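Local coordinates for protein putative aspartyl-tRNA synthetase (Leishmania major, PDB 6OD8) that probably catalyses the ATP-dependent attachment of L-aspartate to its cognate tRNA, as a class II aminoacyl-tRNA synthetase, at residues 452-456 and 468-474. Sequence-based numbering, arbitrary orientation.
Sequences PSSAR and RFTNSYD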
ATOM      1  N   PRO A 452     -14.457  -2.236  28.542  1.00 19.76           N
ATOM      2  CA  PRO A 452     -14.954  -3.434  29.226  1.00 23.82           C
ATOM      3  C   PRO A 452     -14.698  -4.693  28.401  1.00 18.80           C
ATOM      4  O   PRO A 452     -14.767  -4.681  27.164  1.00 26.40           O
ATOM      5  CB  PRO A 452     -16.456  -3.158  29.389  1.00 32.61           C
ATOM      6  CG  PRO A 452     -16.607  -1.685  29.186  1.00 27.00           C
ATOM      7  CD  PRO A 452     -15.553  -1.306  28.204  1.00 17.79           C
ATOM      8  N   SER A 453     -14.406  -5.782  29.121  1.00 22.70           N
ATOM      9  CA  SER A 453     -14.074  -7.058  28.497  1.00 27.81           C
ATOM     10  C   SER A 453     -15.209  -7.563  27.612  1.00 30.31           C
ATOM     11  O   SER A 453     -14.969  -8.149  26.548  1.00 30.99           O
ATOM     12  CB  SER A 453     -13.727  -8.068  29.594  1.00 31.25           C
ATOM     13  OG  SER A 453     -14.120  -9.393  29.258  1.00 34.08           O
ATOM     14  N   SER A 454     -16.455  -7.325  28.022  1.00 26.82           N
ATOM     15  CA  SER A 454     -17.599  -7.815  27.267  1.00 26.60           C
ATOM     16  C   SER A 454     -17.701  -7.193  25.878  1.00 26.58           C
ATOM     17  O   SER A 454     -18.351  -7.776  25.002  1.00 33.98           O
ATOM     18  CB  SER A 454     -18.885  -7.556  28.060  1.00 31.65           C
ATOM     19  OG  SER A 454     -19.102  -6.160  28.162  1.00 39.16           O
ATOM     20  N   ALA A 455     -17.065  -6.044  25.645  1.00 22.77           N
ATOM     21  CA  ALA A 455     -17.129  -5.361  24.355  1.00 26.28           C
ATOM     22  C   ALA A 455     -15.964  -5.687  23.413  1.00 29.17           C
ATOM     23  O   ALA A 455     -15.908  -5.138  22.303  1.00 30.57           O
ATOM     24  CB  ALA A 455     -17.192  -3.845  24.573  1.00 31.68           C
ATOM     25  N   ARG A 456     -15.034  -6.544  23.814  1.00 21.98           N
ATOM     26  CA  ARG A 456     -13.796  -6.738  23.076  1.00 19.41           C
ATOM     27  C   ARG A 456     -13.650  -8.178  22.603  1.00 22.98           C
ATOM     28  O   ARG A 456     -14.189  -9.104  23.221  1.00 23.41           O
ATOM     29  CB  ARG A 456     -12.578  -6.365  23.937  1.00 17.59           C
ATOM     30  CG  ARG A 456     -12.542  -4.901  24.322  1.00 22.54           C
ATOM     31  CD  ARG A 456     -12.854  -3.985  23.139  1.00 31.99           C
ATOM     32  NE  ARG A 456     -11.829  -2.969  23.010  1.00 33.46           N
ATOM     33  CZ  ARG A 456     -11.967  -1.810  22.370  1.00 35.85           C
ATOM     34  NH1 ARG A 456     -13.114  -1.485  21.798  1.00 28.55           N
ATOM     35  NH2 ARG A 456     -10.943  -0.975  22.319  1.00 36.99           N
ATOM     36  N   ARG A 468     -12.867  -7.276  34.542  1.00 33.02           N
ATOM     37  CA  ARG A 468     -14.008  -6.644  33.888  1.00 31.85           C
ATOM     38  C   ARG A 468     -13.573  -5.774  32.717  1.00 22.04           C
ATOM     39  O   ARG A 468     -14.394  -5.475  31.841  1.00 25.41           O
ATOM     40  CB  ARG A 468     -14.809  -5.782  34.879  1.00 31.38           C
ATOM     41  CG  ARG A 468     -15.514  -6.539  36.002  1.00 37.16           C
ATOM     42  CD  ARG A 468     -16.200  -5.568  36.982  1.00 35.06           C
ATOM     43  NE  ARG A 468     -15.266  -4.552  37.471  1.00 38.14           N
ATOM     44  CZ  ARG A 468     -15.610  -3.474  38.174  1.00 40.64           C
ATOM     45  NH1 ARG A 468     -16.881  -3.261  38.490  1.00 47.34           N
ATOM     46  NH2 ARG A 468     -14.680  -2.610  38.566  1.00 33.64           N
ATOM     47  N   PHE A 469     -12.311  -5.339  32.695  1.00 19.22           N
ATOM     48  CA  PHE A 469     -11.802  -4.418  31.689  1.00 18.46           C
ATOM     49  C   PHE A 469     -10.601  -5.034  30.977  1.00 17.90           C
ATOM     50  O   PHE A 469     -10.064  -6.071  31.383  1.00 18.13           O
ATOM     51  CB  PHE A 469     -11.443  -3.058  32.315  1.00 24.41           C
ATOM     52  CG  PHE A 469     -12.623  -2.369  32.983  1.00 22.50           C
ATOM     53  CD1 PHE A 469     -13.529  -1.630  32.229  1.00 27.04           C
ATOM     54  CD2 PHE A 469     -12.829  -2.476  34.361  1.00 27.34           C
ATOM     55  CE1 PHE A 469     -14.620  -0.997  32.831  1.00 26.36           C
ATOM     56  CE2 PHE A 469     -13.926  -1.851  34.975  1.00 26.65           C
ATOM     57  CZ  PHE A 469     -14.824  -1.106  34.209  1.00 21.72           C
ATOM     58  N   THR A 470     -10.176  -4.363  29.903  1.00 18.89           N
ATOM     59  CA  THR A 470      -9.138  -4.883  29.024  1.00 17.66           C
ATOM     60  C   THR A 470      -8.078  -3.824  28.784  1.00 20.67           C
ATOM     61  O   THR A 470      -8.292  -2.620  28.979  1.00 20.34           O
ATOM     62  CB  THR A 470      -9.713  -5.331  27.669  1.00 21.17           C
ATOM     63  OG1 THR A 470     -10.421  -4.230  27.076  1.00 20.16           O
ATOM     64  CG2 THR A 470     -10.665  -6.518  27.862  1.00 24.59           C
ATOM     65  N   ASN A 471      -6.916  -4.313  28.360  1.00 20.78           N
ATOM     66  CA  ASN A 471      -5.793  -3.474  27.970  1.00 19.12           C
ATOM     67  C   ASN A 471      -6.034  -2.996  26.541  1.00 18.48           C
ATOM     68  O   ASN A 471      -5.375  -3.426  25.597  1.00 14.69           O
ATOM     69  CB  ASN A 471      -4.497  -4.268  28.060  1.00 16.26           C
ATOM     70  CG  ASN A 471      -4.137  -4.635  29.475  1.00 24.25           C
ATOM     71  OD1 ASN A 471      -4.564  -3.969  30.414  1.00 24.74           O
ATOM     72  ND2 ASN A 471      -3.333  -5.691  29.637  1.00 22.67           N
ATOM     73  N   SER A 472      -6.989  -2.075  26.399  1.00 17.66           N
ATOM     74  CA  SER A 472      -7.451  -1.689  25.066  1.00 17.83           C
ATOM     75  C   SER A 472      -7.965  -0.256  25.097  1.00 23.45           C
ATOM     76  O   SER A 472      -8.269   0.282  26.159  1.00 21.78           O
ATOM     77  CB  SER A 472      -8.557  -2.625  24.580  1.00 17.37           C
ATOM     78  OG  SER A 472      -9.726  -2.452  25.352  1.00 23.60           O
ATOM     79  N   TYR A 473      -8.081   0.353  23.915  1.00 20.68           N
ATOM     80  CA  TYR A 473      -8.605   1.714  23.821  1.00 16.22           C
ATOM     81  C   TYR A 473      -9.325   1.875  22.485  1.00 18.70           C
ATOM     82  O   TYR A 473      -9.103   1.116  21.536  1.00 16.34           O
ATOM     83  CB  TYR A 473      -7.480   2.767  23.957  1.00 15.45           C
ATOM     84  CG  TYR A 473      -6.540   2.694  22.779  1.00 13.79           C
ATOM     85  CD1 TYR A 473      -6.823   3.376  21.588  1.00 18.53           C
ATOM     86  CD2 TYR A 473      -5.405   1.892  22.827  1.00 15.92           C
ATOM     87  CE1 TYR A 473      -5.991   3.264  20.471  1.00 15.73           C
ATOM     88  CE2 TYR A 473      -4.555   1.776  21.720  1.00 20.80           C
ATOM     89  CZ  TYR A 473      -4.853   2.460  20.551  1.00 24.05           C
ATOM     90  OH  TYR A 473      -4.017   2.329  19.466  1.00 18.93           O
ATOM     91  N   ASP A 474     -10.167   2.905  22.409  1.00 18.33           N
ATOM     92  CA  ASP A 474     -10.742   3.369  21.153  1.00 17.44           C
ATOM     93  C   ASP A 474     -10.317   4.816  20.935  1.00 15.68           C
ATOM     94  O   ASP A 474     -10.198   5.585  21.891  1.00 21.16           O
ATOM     95  CB  ASP A 474     -12.280   3.328  21.161  1.00 23.25           C
ATOM     96  CG  ASP A 474     -12.858   1.993  20.712  1.00 32.16           C
ATOM     97  OD1 ASP A 474     -12.106   1.003  20.576  1.00 32.82           O
ATOM     98  OD2 ASP A 474     -14.095   1.948  20.511  1.00 30.28           O
TER
HETATM   99  O   HOH W   1     -16.914  -6.283  31.059  1.00 33.53           O
HETATM  100  O   HOH W   2     -15.142  -0.250  19.581  1.00 41.51           O
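Two bends in the chain of Arg-456, at chi2 and chi3, carry its guanidinium along strand residues 472-474, while the chi1 of Ser-472 (68°) sets OG between its own backbone N and carbonyl carbon, facing NE. The salt bridge to Asp-474 uses both terminal nitrogens on a single oxygen: Arg-456 NH1 and NH2 each lie 2.9 Å from Asp-474 OD1. That oxygen sits nearly in the guanidinium plane, yet both nitrogens approach it from one face of the carboxylate, the two planes being 41° apart. Asp-474 OD1 also bonds Ser-484 on the neighbouring strand, and a water donates to Asp-474 OD2 at 2.6 Å. Arg-456 NE donates to Ser-472 OG at 3.2 Å, the hydroxyl lying off the guanidinium plane, and Ser-472 OG in turn donates a hydrogen bond to Thr-470 OG1 at 2.6 Å. The segments belong to the class II synthetase catalytic domain, where the loop after strand 445-449 folds back, through a 3-10 turn at 453-455, against the lead-in to strand 472-477, which runs antiparallel to both its neighbours, 445-449 and 480-487. A single bridge pairs Pro-452 with Phe-469; beside it Ser-453 N donates to Arg-468 O at 2.7 Å, almost straight (175°), from above the carbonyl plane. Next to this bond, Thr-470 CG2 packs 3.5 Å from Ser-453 CA. Arg-498 holds the hydroxyl of Ser-453, and Phe-451 makes a cation-pi contact with Arg-456.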